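Local coordinates for protein ORF12 (Lactococcus phage p2, PDB 3D8L) that is probably a chaperone for the tape measure protein and might help to keep it in solution while the phage tail is assembled, at residues D39-F53 / F64-K78. The protein carries 1 engineered substitution. Numbering follows the deposited sequence.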
loop_
_atom_site.group_PDB
_atom_site.type_symbol
_atom_site.label_atom_id
_atom_site.label_comp_id
_atom_site.label_asym_id
_atom_site.label_seq_id
_atom_site.Cartn_x
_atom_site.Cartn_y
_atom_site.Cartn_z
ATOM N N ASP A 39 28.490 7.698 -2.459
ATOM C CA ASP A 39 28.842 6.326 -2.152
ATOM C C ASP A 39 27.983 5.817 -1.019
ATOM O O ASP A 39 27.625 4.666 -0.989
ATOM C CB ASP A 39 30.311 6.226 -1.775
ATOM C CG ASP A 39 30.770 4.801 -1.588
ATOM O OD1 ASP A 39 30.526 3.976 -2.480
ATOM O OD2 ASP A 39 31.388 4.501 -0.549
ATOM N N LEU A 40 27.619 6.662 -0.078
ATOM C CA LEU A 40 26.737 6.178 0.984
ATOM C C LEU A 40 25.370 5.755 0.445
ATOM O O LEU A 40 24.887 4.673 0.768
ATOM C CB LEU A 40 26.533 7.231 2.063
ATOM C CG LEU A 40 26.717 6.717 3.483
ATOM C CD1 LEU A 40 26.112 7.744 4.438
ATOM C CD2 LEU A 40 26.141 5.317 3.670
ATOM N N MET A 41 24.761 6.608 -0.377
ATOM C CA MET A 41 23.449 6.306 -0.936
ATOM C C MET A 41 23.442 5.026 -1.767
ATOM O O MET A 41 22.523 4.222 -1.665
ATOM C CB MET A 41 22.946 7.457 -1.773
ATOM C CG MET A 41 22.433 8.625 -0.968
ATOM S SD MET A 41 21.737 9.685 -2.195
ATOM C CE MET A 41 22.419 11.269 -1.744
ATOM N N GLU A 42 24.479 4.826 -2.570
ATOM C CA GLU A 42 24.542 3.638 -3.438
ATOM C C GLU A 42 24.842 2.380 -2.608
ATOM O O GLU A 42 24.340 1.281 -2.893
ATOM C CB GLU A 42 25.569 3.832 -4.561
ATOM C CG GLU A 42 25.268 5.073 -5.335
ATOM C CD GLU A 42 26.117 5.281 -6.574
ATOM O OE1 GLU A 42 26.952 4.395 -6.867
ATOM O OE2 GLU A 42 25.929 6.338 -7.250
ATOM N N PHE A 43 25.632 2.548 -1.559
ATOM C CA PHE A 43 25.900 1.436 -0.640
ATOM C C PHE A 43 24.568 0.935 -0.142
ATOM O O PHE A 43 24.287 -0.252 -0.271
ATOM C CB PHE A 43 26.764 1.904 0.518
ATOM C CG PHE A 43 27.284 0.824 1.401
ATOM C CD1 PHE A 43 28.653 0.499 1.382
ATOM C CD2 PHE A 43 26.463 0.217 2.336
ATOM C CE1 PHE A 43 29.212 -0.461 2.277
ATOM C CE2 PHE A 43 26.993 -0.761 3.242
ATOM C CZ PHE A 43 28.384 -1.098 3.211
ATOM N N VAL A 44 23.725 1.842 0.364
ATOM C CA VAL A 44 22.448 1.419 0.945
ATOM C C VAL A 44 21.504 0.929 -0.137
ATOM O O VAL A 44 20.959 -0.144 -0.007
ATOM C CB VAL A 44 21.780 2.525 1.738
ATOM C CG1 VAL A 44 20.486 2.020 2.290
ATOM C CG2 VAL A 44 22.706 3.015 2.849
ATOM N N GLN A 45 21.358 1.695 -1.214
ATOM C CA GLN A 45 20.522 1.306 -2.348
ATOM C C GLN A 45 20.747 -0.147 -2.772
ATOM O O GLN A 45 19.793 -0.939 -2.864
ATOM C CB GLN A 45 20.757 2.230 -3.554
ATOM C CG GLN A 45 19.841 1.870 -4.709
ATOM C CD GLN A 45 19.852 2.829 -5.889
ATOM O OE1 GLN A 45 18.925 2.809 -6.695
ATOM N NE2 GLN A 45 20.904 3.638 -6.020
ATOM N N TYR A 46 21.999 -0.499 -3.034
ATOM C CA TYR A 46 22.287 -1.826 -3.627
ATOM C C TYR A 46 22.206 -2.873 -2.567
ATOM O O TYR A 46 21.723 -3.975 -2.839
ATOM C CB TYR A 46 23.665 -1.901 -4.301
ATOM C CG TYR A 46 23.921 -3.153 -5.108
ATOM C CD1 TYR A 46 22.945 -3.712 -5.911
ATOM C CD2 TYR A 46 25.168 -3.754 -5.109
ATOM C CE1 TYR A 46 23.203 -4.857 -6.666
ATOM C CE2 TYR A 46 25.416 -4.909 -5.835
ATOM C CZ TYR A 46 24.428 -5.445 -6.611
ATOM O OH TYR A 46 24.673 -6.562 -7.357
ATOM N N GLY A 47 22.668 -2.511 -1.366
ATOM C CA GLY A 47 22.589 -3.380 -0.179
ATOM C C GLY A 47 21.169 -3.757 0.190
ATOM O O GLY A 47 20.868 -4.918 0.457
ATOM N N LEU A 48 20.293 -2.761 0.176
ATOM C CA LEU A 48 18.875 -2.957 0.479
ATOM C C LEU A 48 18.244 -3.776 -0.655
ATOM O O LEU A 48 17.432 -4.667 -0.403
ATOM C CB LEU A 48 18.167 -1.599 0.624
ATOM C CG LEU A 48 17.112 -1.486 1.702
ATOM C CD1 LEU A 48 16.339 -0.174 1.566
ATOM C CD2 LEU A 48 16.177 -2.678 1.615
ATOM N N TYR A 49 18.623 -3.474 -1.899
ATOM C CA TYR A 49 18.072 -4.210 -3.027
ATOM C C TYR A 49 18.372 -5.689 -2.848
ATOM O O TYR A 49 17.490 -6.542 -2.955
ATOM C CB TYR A 49 18.681 -3.752 -4.350
ATOM C CG TYR A 49 18.274 -4.642 -5.499
ATOM C CD1 TYR A 49 17.018 -4.551 -6.028
ATOM C CD2 TYR A 49 19.116 -5.601 -6.007
ATOM C CE1 TYR A 49 16.614 -5.357 -7.043
ATOM C CE2 TYR A 49 18.707 -6.431 -7.038
ATOM C CZ TYR A 49 17.452 -6.296 -7.560
ATOM O OH TYR A 49 16.982 -7.075 -8.615
ATOM N N LEU A 50 19.641 -5.987 -2.588
ATOM C CA LEU A 50 20.059 -7.368 -2.399
ATOM C C LEU A 50 19.324 -7.977 -1.182
ATOM O O LEU A 50 18.787 -9.079 -1.293
ATOM C CB LEU A 50 21.600 -7.484 -2.314
ATOM C CG LEU A 50 22.387 -7.237 -3.625
ATOM C CD1 LEU A 50 23.894 -7.234 -3.414
ATOM C CD2 LEU A 50 22.047 -8.256 -4.646
ATOM N N ALA A 51 19.230 -7.246 -0.063
ATOM C CA ALA A 51 18.513 -7.759 1.116
ATOM C C ALA A 51 17.066 -8.161 0.797
ATOM O O ALA A 51 16.575 -9.190 1.268
ATOM C CB ALA A 51 18.536 -6.762 2.255
ATOM N N LEU A 52 16.385 -7.351 -0.007
ATOM C CA LEU A 52 14.951 -7.537 -0.250
ATOM C C LEU A 52 14.693 -8.549 -1.326
ATOM O O LEU A 52 13.608 -9.123 -1.372
ATOM C CB LEU A 52 14.280 -6.221 -0.657
ATOM C CG LEU A 52 14.066 -5.168 0.418
ATOM C CD1 LEU A 52 13.819 -3.865 -0.246
ATOM C CD2 LEU A 52 12.907 -5.521 1.303
ATOM N N PHE A 53 15.680 -8.758 -2.206
ATOM C CA PHE A 53 15.463 -9.552 -3.443
ATOM C C PHE A 53 16.391 -10.755 -3.698
ATOM O O PHE A 53 16.006 -11.666 -4.409
ATOM C CB PHE A 53 15.459 -8.622 -4.650
ATOM C CG PHE A 53 14.300 -7.673 -4.660
ATOM C CD1 PHE A 53 14.446 -6.367 -4.254
ATOM C CD2 PHE A 53 13.050 -8.089 -5.069
ATOM C CE1 PHE A 53 13.344 -5.487 -4.265
ATOM C CE2 PHE A 53 11.974 -7.221 -5.098
ATOM C CZ PHE A 53 12.114 -5.929 -4.684
ATOM N N PHE A 64 27.765 -7.776 -3.987
ATOM C CA PHE A 64 27.979 -6.506 -3.305
ATOM C C PHE A 64 29.481 -6.261 -3.185
ATOM O O PHE A 64 29.972 -5.163 -3.370
ATOM C CB PHE A 64 27.337 -6.553 -1.923
ATOM C CG PHE A 64 27.215 -5.210 -1.260
ATOM C CD1 PHE A 64 26.183 -4.346 -1.602
ATOM C CD2 PHE A 64 28.131 -4.808 -0.291
ATOM C CE1 PHE A 64 26.066 -3.104 -0.992
ATOM C CE2 PHE A 64 28.026 -3.565 0.324
ATOM C CZ PHE A 64 26.992 -2.716 -0.010
ATOM N N SER A 65 30.217 -7.303 -2.880
ATOM C CA SER A 65 31.648 -7.175 -2.797
ATOM C C SER A 65 32.254 -6.589 -4.076
ATOM O O SER A 65 33.114 -5.705 -4.018
ATOM C CB SER A 65 32.232 -8.538 -2.500
ATOM O OG SER A 65 33.588 -8.405 -2.229
ATOM N N ASP A 66 31.792 -7.071 -5.227
ATOM C CA ASP A 66 32.240 -6.547 -6.536
ATOM C C ASP A 66 31.829 -5.087 -6.742
ATOM O O ASP A 66 32.542 -4.288 -7.336
ATOM C CB ASP A 66 31.630 -7.339 -7.692
ATOM C CG ASP A 66 32.068 -8.774 -7.729
ATOM O OD1 ASP A 66 32.989 -9.190 -6.991
ATOM O OD2 ASP A 66 31.471 -9.487 -8.540
ATOM N N PHE A 67 30.637 -4.757 -6.275
ATOM C CA PHE A 67 30.195 -3.387 -6.273
ATOM C C PHE A 67 31.140 -2.521 -5.478
ATOM O O PHE A 67 31.359 -1.375 -5.838
ATOM C CB PHE A 67 28.810 -3.281 -5.694
ATOM C CG PHE A 67 28.466 -1.925 -5.244
ATOM C CD1 PHE A 67 28.176 -0.946 -6.149
ATOM C CD2 PHE A 67 28.413 -1.620 -3.895
ATOM C CE1 PHE A 67 27.839 0.326 -5.698
ATOM C CE2 PHE A 67 28.077 -0.370 -3.457
ATOM C CZ PHE A 67 27.797 0.600 -4.338
ATOM N N ARG A 68 31.719 -3.042 -4.408
ATOM C CA ARG A 68 32.580 -2.216 -3.592
ATOM C C ARG A 68 33.863 -1.892 -4.294
ATOM O O ARG A 68 34.396 -0.826 -4.071
ATOM C CB ARG A 68 32.824 -2.824 -2.216
ATOM C CG ARG A 68 31.573 -2.913 -1.380
ATOM C CD ARG A 68 30.813 -1.591 -1.319
ATOM N NE ARG A 68 31.568 -0.561 -0.601
ATOM C CZ ARG A 68 31.496 0.755 -0.836
ATOM N NH1 ARG A 68 30.733 1.269 -1.791
ATOM N NH2 ARG A 68 32.215 1.580 -0.109
ATOM N N SER A 69 34.349 -2.761 -5.170
ATOM C CA SER A 69 35.547 -2.412 -5.961
ATOM C C SER A 69 35.231 -1.689 -7.262
ATOM O O SER A 69 36.019 -0.858 -7.690
ATOM C CB SER A 69 36.393 -3.637 -6.256
ATOM O OG SER A 69 35.530 -4.733 -6.420
ATOM N N SER A 70 34.098 -1.979 -7.894
ATOM C CA SER A 70 33.775 -1.338 -9.166
ATOM C C SER A 70 32.772 -0.192 -9.075
ATOM O O SER A 70 32.683 0.598 -9.994
ATOM C CB SER A 70 33.215 -2.358 -10.140
ATOM O OG SER A 70 31.891 -2.674 -9.800
ATOM N N PHE A 71 31.976 -0.124 -8.014
ATOM C CA PHE A 71 30.844 0.806 -7.964
ATOM C C PHE A 71 29.803 0.593 -9.061
ATOM O O PHE A 71 28.907 1.413 -9.210
ATOM C CB PHE A 71 31.346 2.258 -7.936
ATOM C CG PHE A 71 32.430 2.464 -6.934
ATOM C CD1 PHE A 71 33.648 2.937 -7.299
ATOM C CD2 PHE A 71 32.249 2.070 -5.609
ATOM C CE1 PHE A 71 34.634 3.075 -6.363
ATOM C CE2 PHE A 71 33.249 2.211 -4.682
ATOM C CZ PHE A 71 34.431 2.705 -5.067
ATOM N N GLU A 72 29.893 -0.510 -9.800
ATOM C CA GLU A 72 28.892 -0.840 -10.797
ATOM C C GLU A 72 27.815 -1.666 -10.138
ATOM O O GLU A 72 28.137 -2.609 -9.394
ATOM C CB GLU A 72 29.476 -1.691 -11.910
ATOM C CG GLU A 72 30.530 -1.035 -12.754
ATOM C CD GLU A 72 30.834 -1.835 -14.004
ATOM O OE1 GLU A 72 31.076 -3.058 -13.907
ATOM O OE2 GLU A 72 30.822 -1.233 -15.087
ATOM N N PHE A 73 26.544 -1.351 -10.412
ATOM C CA PHE A 73 25.444 -2.132 -9.855
ATOM C C PHE A 73 24.133 -1.954 -10.623
ATOM O O PHE A 73 24.073 -1.283 -11.654
ATOM C CB PHE A 73 25.266 -1.822 -8.348
ATOM C CG PHE A 73 24.611 -0.486 -8.064
ATOM C CD1 PHE A 73 25.316 0.696 -8.212
ATOM C CD2 PHE A 73 23.302 -0.418 -7.619
ATOM C CE1 PHE A 73 24.716 1.927 -7.956
ATOM C CE2 PHE A 73 22.710 0.817 -7.355
ATOM C CZ PHE A 73 23.422 1.988 -7.533
ATOM N N ASP A 74 23.103 -2.621 -10.122
ATOM C CA ASP A 74 21.772 -2.606 -10.692
ATOM C C ASP A 74 20.800 -3.028 -9.624
ATOM O O ASP A 74 21.085 -3.969 -8.882
ATOM C CB ASP A 74 21.659 -3.620 -11.796
ATOM C CG ASP A 74 20.411 -3.431 -12.614
ATOM O OD1 ASP A 74 20.212 -2.329 -13.188
ATOM O OD2 ASP A 74 19.630 -4.393 -12.708
ATOM N N THR A 75 19.663 -2.344 -9.543
ATOM C CA THR A 75 18.618 -2.673 -8.586
ATOM C C THR A 75 17.326 -2.680 -9.358
ATOM O O THR A 75 16.289 -2.281 -8.876
ATOM C CB THR A 75 18.528 -1.635 -7.508
ATOM O OG1 THR A 75 18.177 -0.377 -8.112
ATOM C CG2 THR A 75 19.842 -1.519 -6.752
ATOM N N ASP A 76 17.420 -3.099 -10.600
ATOM C CA ASP A 76 16.263 -3.381 -11.407
ATOM C C ASP A 76 15.294 -2.241 -11.557
ATOM O O ASP A 76 14.104 -2.444 -11.561
ATOM C CB ASP A 76 15.542 -4.567 -10.821
ATOM C CG ASP A 76 14.907 -5.397 -11.879
ATOM O OD1 ASP A 76 14.066 -4.871 -12.641
ATOM O OD2 ASP A 76 15.285 -6.581 -11.966
ATOM N N GLY A 77 15.816 -1.034 -11.686
ATOM C CA GLY A 77 14.978 0.136 -11.861
ATOM C C GLY A 77 14.530 0.774 -10.555
ATOM O O GLY A 77 13.922 1.835 -10.573
ATOM N N LYS A 78 14.853 0.163 -9.424
ATOM C CA LYS A 78 14.396 0.658 -8.145
ATOM C C LYS A 78 15.362 1.669 -7.508
ATOM O O LYS A 78 16.500 1.349 -7.181
ATOM C CB LYS A 78 14.172 -0.530 -7.210
ATOM C CG LYS A 78 13.190 -1.580 -7.806
ATOM C CD LYS A 78 13.300 -2.967 -7.109
ATOM C CE LYS A 78 12.524 -4.036 -7.887
ATOM N NZ LYS A 78 11.236 -3.533 -8.400
#
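Asp-39 and Arg-68 make the salt bridge between segments 39-53 and 64-78, whose helical parts, 39-53 and 64-70, run antiparallel with their axes at 164°. The grip is end-on and two-pronged: Arg-68 NH1 donates to Asp-39 OD1 at 2.8 Å, nearly straight, and Arg-68 NH2 donates to the syn lone pair of Asp-39 OD2 (3.1 Å), with carboxylate and guanidinium almost coplanar. Bends at chi2 and chi3 fold the arginine back, bringing one face of its guanidinium over Phe-43 CD1 at the ring's edge.

Further along, the contact is aromatic. Phe-64 is a knob among Phe-43, Tyr-46, Gly-47 and Leu-50; its edge meets the face of Phe-43 in a T-shaped pair (planes at 86°), and its other neighbours include Ile-14 and Thr-15 of helix 7-15. Tyr-46, with CG anti to the backbone N (chi1 -171°), turns its edge to the face of Phe-67 in an offset edge-to-face pair and takes Phe-73 CB over its own face in a CH-pi contact.

Beyond Phe-71, whose positive phi ends the helix, the chain returns along helix 37-53. Ser-70 OG donates to Asp-66 O (3.0 Å), which also receives Ser-70 N and Ser-69 OG, and accepts from Glu-72 N (2.9 Å) in an ST turn. Thr-75 OG1 donates to Lys-78 O (2.6 Å) across a type I' turn closed by the bond from Lys-78 N to Thr-75 O. Thr-75 CA lies over the face of Tyr-49, 3.6 Å from the ring centroid.

The hydroxyls of Ser-70 and Thr-75 thus find partners within their own segment; between the two segments the clear hydrogen bonds lie at Asp-39, and the remainder is mainly aromatic and CH-pi packing.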